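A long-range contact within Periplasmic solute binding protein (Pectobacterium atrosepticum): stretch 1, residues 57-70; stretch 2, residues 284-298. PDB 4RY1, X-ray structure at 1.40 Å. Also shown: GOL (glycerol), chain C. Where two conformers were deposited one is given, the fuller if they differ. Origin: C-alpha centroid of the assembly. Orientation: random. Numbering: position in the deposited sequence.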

# COMPACT_ATOMS: atom_id res chain seq x y z
N GLN A 57 -4.76 23.47 -12.54
CA GLN A 57 -5.58 23.85 -11.38
C GLN A 57 -5.21 23.10 -10.08
O GLN A 57 -5.90 23.23 -9.08
CB GLN A 57 -7.07 23.63 -11.66
CG GLN A 57 -7.64 24.38 -12.85
CD GLN A 57 -7.27 25.85 -12.84
OE1 GLN A 57 -6.45 26.29 -13.64
NE2 GLN A 57 -7.87 26.60 -11.93
N GLU A 58 -4.16 22.29 -10.13
CA GLU A 58 -3.82 21.47 -8.97
C GLU A 58 -3.31 22.31 -7.79
O GLU A 58 -2.78 23.41 -7.96
CB GLU A 58 -2.78 20.44 -9.38
CG GLU A 58 -1.39 20.97 -9.71
CD GLU A 58 -1.19 21.43 -11.16
OE1 GLU A 58 -2.16 21.79 -11.87
OE2 GLU A 58 -0.02 21.44 -11.55
N PRO A 59 -3.46 21.77 -6.57
CA PRO A 59 -2.92 22.46 -5.42
C PRO A 59 -1.41 22.53 -5.39
O PRO A 59 -0.71 21.78 -6.06
CB PRO A 59 -3.42 21.64 -4.24
CG PRO A 59 -4.20 20.50 -4.76
CD PRO A 59 -4.05 20.47 -6.24
N ASP A 60 -0.92 23.46 -4.58
CA ASP A 60 0.54 23.66 -4.43
C ASP A 60 1.25 22.42 -3.87
O ASP A 60 2.36 22.11 -4.27
CB ASP A 60 0.83 24.86 -3.54
CG ASP A 60 0.21 26.13 -4.08
OD1 ASP A 60 -0.97 26.38 -3.81
OD2 ASP A 60 0.90 26.82 -4.85
N VAL A 61 0.60 21.81 -2.88
CA VAL A 61 1.08 20.57 -2.25
C VAL A 61 0.03 19.49 -2.43
O VAL A 61 -1.15 19.69 -2.09
CB VAL A 61 1.40 20.75 -0.76
CG1 VAL A 61 1.86 19.43 -0.11
CG2 VAL A 61 2.49 21.78 -0.58
N MET A 62 0.46 18.34 -2.95
CA MET A 62 -0.45 17.22 -3.17
C MET A 62 0.07 15.97 -2.47
O MET A 62 1.23 15.60 -2.64
CB MET A 62 -0.51 16.88 -4.66
CG MET A 62 -1.06 18.00 -5.55
SD MET A 62 -0.49 17.94 -7.32
CE MET A 62 1.10 18.78 -7.04
N ARG A 63 -0.81 15.27 -1.78
CA ARG A 63 -0.52 13.87 -1.45
C ARG A 63 -0.70 13.05 -2.74
O ARG A 63 -1.69 13.22 -3.44
CB ARG A 63 -1.43 13.32 -0.37
CG ARG A 63 -1.01 11.97 0.20
CD ARG A 63 -2.12 11.35 1.03
NE ARG A 63 -1.79 10.02 1.52
CZ ARG A 63 -1.44 9.72 2.77
NH1 ARG A 63 -1.36 10.68 3.68
NH2 ARG A 63 -1.19 8.45 3.08
N ILE A 64 0.27 12.19 -3.03
CA ILE A 64 0.20 11.32 -4.18
C ILE A 64 0.69 9.93 -3.80
O ILE A 64 1.46 9.77 -2.86
CB ILE A 64 1.02 11.83 -5.37
CG1 ILE A 64 2.50 11.96 -5.03
CG2 ILE A 64 0.45 13.14 -5.92
CD1 ILE A 64 3.38 12.18 -6.24
N ASP A 65 0.19 8.93 -4.49
CA ASP A 65 0.73 7.59 -4.38
C ASP A 65 1.99 7.47 -5.25
O ASP A 65 2.07 8.03 -6.35
CB ASP A 65 -0.32 6.53 -4.76
CG ASP A 65 -0.81 5.68 -3.58
OD1 ASP A 65 -0.37 5.80 -2.42
OD2 ASP A 65 -1.69 4.85 -3.83
N TRP A 66 2.96 6.70 -4.75
CA TRP A 66 4.22 6.45 -5.49
C TRP A 66 3.97 5.87 -6.88
O TRP A 66 4.66 6.20 -7.85
CB TRP A 66 5.11 5.54 -4.65
CG TRP A 66 6.27 4.91 -5.34
CD1 TRP A 66 7.49 5.46 -5.58
CD2 TRP A 66 6.32 3.56 -5.80
NE1 TRP A 66 8.29 4.53 -6.20
CE2 TRP A 66 7.60 3.36 -6.33
CE3 TRP A 66 5.41 2.50 -5.82
CZ2 TRP A 66 7.99 2.14 -6.86
CZ3 TRP A 66 5.80 1.30 -6.34
CH2 TRP A 66 7.08 1.13 -6.85
N ASN A 67 2.99 5.00 -6.98
CA ASN A 67 2.70 4.33 -8.24
C ASN A 67 1.99 5.22 -9.25
O ASN A 67 1.74 4.77 -10.37
CB ASN A 67 1.92 3.06 -7.96
CG ASN A 67 0.84 3.28 -6.95
OD1 ASN A 67 1.11 3.54 -5.75
ND2 ASN A 67 -0.38 3.17 -7.40
N TRP A 68 1.75 6.48 -8.88
CA TRP A 68 1.23 7.48 -9.83
C TRP A 68 2.35 8.24 -10.53
O TRP A 68 2.08 9.01 -11.46
CB TRP A 68 0.30 8.49 -9.17
CG TRP A 68 -0.88 7.90 -8.48
CD1 TRP A 68 -1.35 6.61 -8.56
CD2 TRP A 68 -1.71 8.57 -7.55
NE1 TRP A 68 -2.43 6.46 -7.74
CE2 TRP A 68 -2.69 7.66 -7.13
CE3 TRP A 68 -1.76 9.89 -7.06
CZ2 TRP A 68 -3.68 7.99 -6.20
CZ3 TRP A 68 -2.75 10.22 -6.15
CH2 TRP A 68 -3.68 9.28 -5.72
N LEU A 69 3.59 8.03 -10.12
CA LEU A 69 4.69 8.75 -10.74
C LEU A 69 4.88 8.40 -12.23
O LEU A 69 5.24 9.29 -13.01
CB LEU A 69 6.00 8.60 -9.96
CG LEU A 69 6.04 9.32 -8.62
CD1 LEU A 69 7.40 9.10 -7.97
CD2 LEU A 69 5.77 10.81 -8.76
N PRO A 70 4.62 7.14 -12.66
CA PRO A 70 4.69 6.94 -14.13
C PRO A 70 3.74 7.83 -14.93
O PRO A 70 4.14 8.47 -15.90
CB PRO A 70 4.41 5.45 -14.29
CG PRO A 70 4.95 4.88 -13.01
CD PRO A 70 4.52 5.86 -11.95
N SER A 284 8.02 -3.51 -0.28
CA SER A 284 7.96 -2.19 0.33
C SER A 284 7.90 -1.08 -0.70
O SER A 284 8.39 -1.22 -1.82
CB SER A 284 9.18 -1.94 1.22
OG SER A 284 9.42 -2.97 2.17
N LYS A 285 7.31 0.03 -0.27
CA LYS A 285 7.23 1.24 -1.11
C LYS A 285 6.86 2.41 -0.23
O LYS A 285 6.47 2.23 0.92
CB LYS A 285 6.17 1.10 -2.19
CG LYS A 285 4.74 1.09 -1.68
CD LYS A 285 3.72 1.21 -2.80
CE LYS A 285 2.33 1.47 -2.26
NZ LYS A 285 1.35 1.77 -3.36
N PRO A 286 6.98 3.64 -0.76
CA PRO A 286 6.41 4.76 0.01
C PRO A 286 4.93 4.60 0.20
O PRO A 286 4.23 4.27 -0.76
CB PRO A 286 6.70 5.98 -0.86
CG PRO A 286 7.85 5.57 -1.73
CD PRO A 286 7.59 4.11 -2.00
N SER A 287 4.42 4.88 1.39
CA SER A 287 2.98 4.81 1.60
C SER A 287 2.24 5.89 0.81
O SER A 287 1.09 5.71 0.44
CB SER A 287 2.61 4.95 3.07
OG SER A 287 2.80 6.28 3.53
N SER A 288 2.93 7.01 0.63
CA SER A 288 2.47 8.19 -0.09
C SER A 288 3.62 9.18 -0.08
O SER A 288 4.57 9.04 0.70
CB SER A 288 1.22 8.81 0.54
OG SER A 288 0.02 8.20 0.03
N LEU A 289 3.49 10.19 -0.94
CA LEU A 289 4.49 11.25 -1.09
C LEU A 289 3.76 12.57 -0.98
O LEU A 289 2.57 12.63 -1.31
CB LEU A 289 5.15 11.24 -2.48
CG LEU A 289 5.59 9.91 -3.09
CD1 LEU A 289 6.04 10.08 -4.54
CD2 LEU A 289 6.73 9.38 -2.31
N PHE A 290 4.47 13.62 -0.59
CA PHE A 290 4.02 14.98 -0.86
C PHE A 290 4.82 15.53 -2.03
O PHE A 290 6.05 15.47 -2.03
CB PHE A 290 4.19 15.92 0.34
CG PHE A 290 3.13 15.80 1.39
CD1 PHE A 290 1.77 15.90 1.08
CD2 PHE A 290 3.49 15.65 2.73
CE1 PHE A 290 0.80 15.80 2.08
CE2 PHE A 290 2.52 15.56 3.70
CZ PHE A 290 1.18 15.62 3.39
N ALA A 291 4.09 16.05 -3.02
CA ALA A 291 4.66 16.68 -4.22
C ALA A 291 4.23 18.14 -4.27
O ALA A 291 3.17 18.49 -3.78
CB ALA A 291 4.17 15.96 -5.47
N ILE A 292 5.08 18.96 -4.86
CA ILE A 292 4.79 20.38 -5.13
C ILE A 292 4.43 20.56 -6.62
O ILE A 292 5.07 19.99 -7.49
CB ILE A 292 5.99 21.27 -4.75
CG1 ILE A 292 6.28 21.16 -3.26
CG2 ILE A 292 5.75 22.72 -5.15
CD1 ILE A 292 7.51 21.91 -2.78
N SER A 293 3.41 21.38 -6.86
CA SER A 293 2.96 21.67 -8.22
C SER A 293 4.09 22.25 -9.04
O SER A 293 4.80 23.12 -8.57
CB SER A 293 1.83 22.69 -8.21
OG SER A 293 1.59 23.16 -9.54
N LYS A 294 4.20 21.76 -10.28
CA LYS A 294 5.29 22.15 -11.17
C LYS A 294 5.34 23.66 -11.28
O LYS A 294 6.42 24.24 -11.28
CB LYS A 294 5.18 21.49 -12.56
CG LYS A 294 6.51 21.51 -13.34
CD LYS A 294 6.42 20.96 -14.76
CE LYS A 294 7.80 20.69 -15.36
NZ LYS A 294 7.73 20.12 -16.74
N ASN A 295 4.16 24.29 -11.37
CA ASN A 295 4.09 25.74 -11.56
C ASN A 295 3.52 26.51 -10.37
O ASN A 295 2.98 27.60 -10.53
CB ASN A 295 3.29 26.04 -12.83
CG ASN A 295 3.78 25.24 -14.03
OD1 ASN A 295 3.04 24.42 -14.58
ND2 ASN A 295 5.03 25.45 -14.40
N SER A 296 3.65 25.95 -9.17
CA SER A 296 3.31 26.72 -7.96
C SER A 296 4.01 28.07 -7.96
O SER A 296 5.19 28.15 -8.30
CB SER A 296 3.77 25.97 -6.71
OG SER A 296 3.50 26.70 -5.51
N LYS A 297 3.30 29.11 -7.50
CA LYS A 297 3.88 30.45 -7.33
C LYS A 297 4.68 30.58 -6.04
O LYS A 297 5.37 31.57 -5.82
CB LYS A 297 2.80 31.55 -7.34
CG LYS A 297 1.95 31.62 -8.60
CD LYS A 297 0.84 32.65 -8.45
CE LYS A 297 -0.41 32.26 -9.22
NZ LYS A 297 -0.22 32.36 -10.69
N HIS A 298 4.56 29.56 -5.17
CA HIS A 298 5.12 29.63 -3.82
C HIS A 298 5.80 28.29 -3.43
O HIS A 298 5.48 27.71 -2.39
CB HIS A 298 4.00 29.96 -2.82
CG HIS A 298 3.29 31.25 -3.09
ND1 HIS A 298 3.88 32.47 -2.92
CD2 HIS A 298 2.02 31.49 -3.48
CE1 HIS A 298 3.02 33.43 -3.23
NE2 HIS A 298 1.88 32.85 -3.58
C1 GOL C . -0.17 2.75 0.15
O1 GOL C . 0.17 3.38 1.39
C2 GOL C . -1.60 3.17 -0.25
O2 GOL C . -1.69 4.59 -0.51
C3 GOL C . -2.14 2.39 -1.46
O3 GOL C . -1.21 2.44 -2.54
O HOH W 1 2.10 19.79 -11.02
O HOH W 2 0.49 28.75 -6.64
O HOH W 3 0.02 6.63 4.78
O HOH W 4 -2.09 6.02 1.73
O HOH W 5 2.31 5.11 -2.52

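A glycerol molecule, probably from the crystallisation liquor, sits beside Asp65 and the corner at Ser287 and bonds to both stretches: its O2 and O3 donate to Asp65 OD1 (2.6 Å) and Asp65 OD2 (2.8 Å), its O1 donates to Ser287 O (2.7 Å), and its O3 accepts from Lys285 NZ (2.8 Å). Water 5 adds a second bridge: it donates to Asp65 OD1 (2.8 Å) and Pro286 O (2.7 Å), and accepts from Trp66 N (2.8 Å). Asp65 OD1 and Ser287 O, two acceptors 3.2 Å apart, cannot bond to each other; each accepts a glycerol hydroxyl.

Beyond this site, strand 61-64 runs antiparallel to the strand through Leu289 and Ala291, more than 200 residues away in sequence. Met62 and Ala291 form a hydrogen-bonded pair, Met62 N to Ala291 O at 2.8 Å and Ala291 N to Met62 O at 2.9 Å; Ile64 and Leu289 repeat it, with Ile64 N to Leu289 O at 2.9 Å and Leu289 N to Ile64 O at 2.8 Å. Ser293 N extends the ladder to Asp60 O (2.9 Å). At the intervening non-hydrogen-bonded pairs, Val61 with Ile292 and Arg63 with Phe290, the chains draw closer, and CA-H groups point at carbonyls, as from Val61 CA to Ala291 O (3.3 Å).

Side chains alternate between the faces. On that of Met62, Ile64, Leu289 and Ala291 the contacts are apolar: Ile64 CG1 meets Leu289 CB at 3.7 Å and Ile64 CD1 meets Ala291 CB at 3.9 Å, while Leu69 CD1 reaches Leu289 CD1 at 3.8 Å. On the other face, Val61 CG1 lies 3.7 Å from Phe290 CD1. Arg63 is also on this face, and Ser288 CB lies over one face of its guanidinium; Arg63 NE makes a weak hydrogen bond to Ser288 OG (3.0 Å), whose own proton goes to Ser287 O (2.7 Å). Waters 3 and 4 accept from Arg63 NH2.

On the N-terminal side of the corner at Ser287, Lys285 CB and Pro286 CD lie over one face of the Trp66 ring. The proline carbon stands almost over the five-membered ring, Pro286 CD to Trp66 CG being 3.7 Å, a CH-pi contact. Lys285 continues past the indole, and its NZ donates to Asn67 OD1 (3.0 Å).

At the opposite end of the ladder, acids meet serines. The Ser296 hydroxyl gives its proton to the negatively charged Asp60 carboxylate (Ser296 OG to Asp60 OD2, 2.7 Å), and Glu58 OE2 lies 3.1 Å from Ser293 OG. Waters 1 and 2 donate to the Glu58 and Asp60 carboxylates and accept from the backbone N-H of Lys294 and Lys297 respectively.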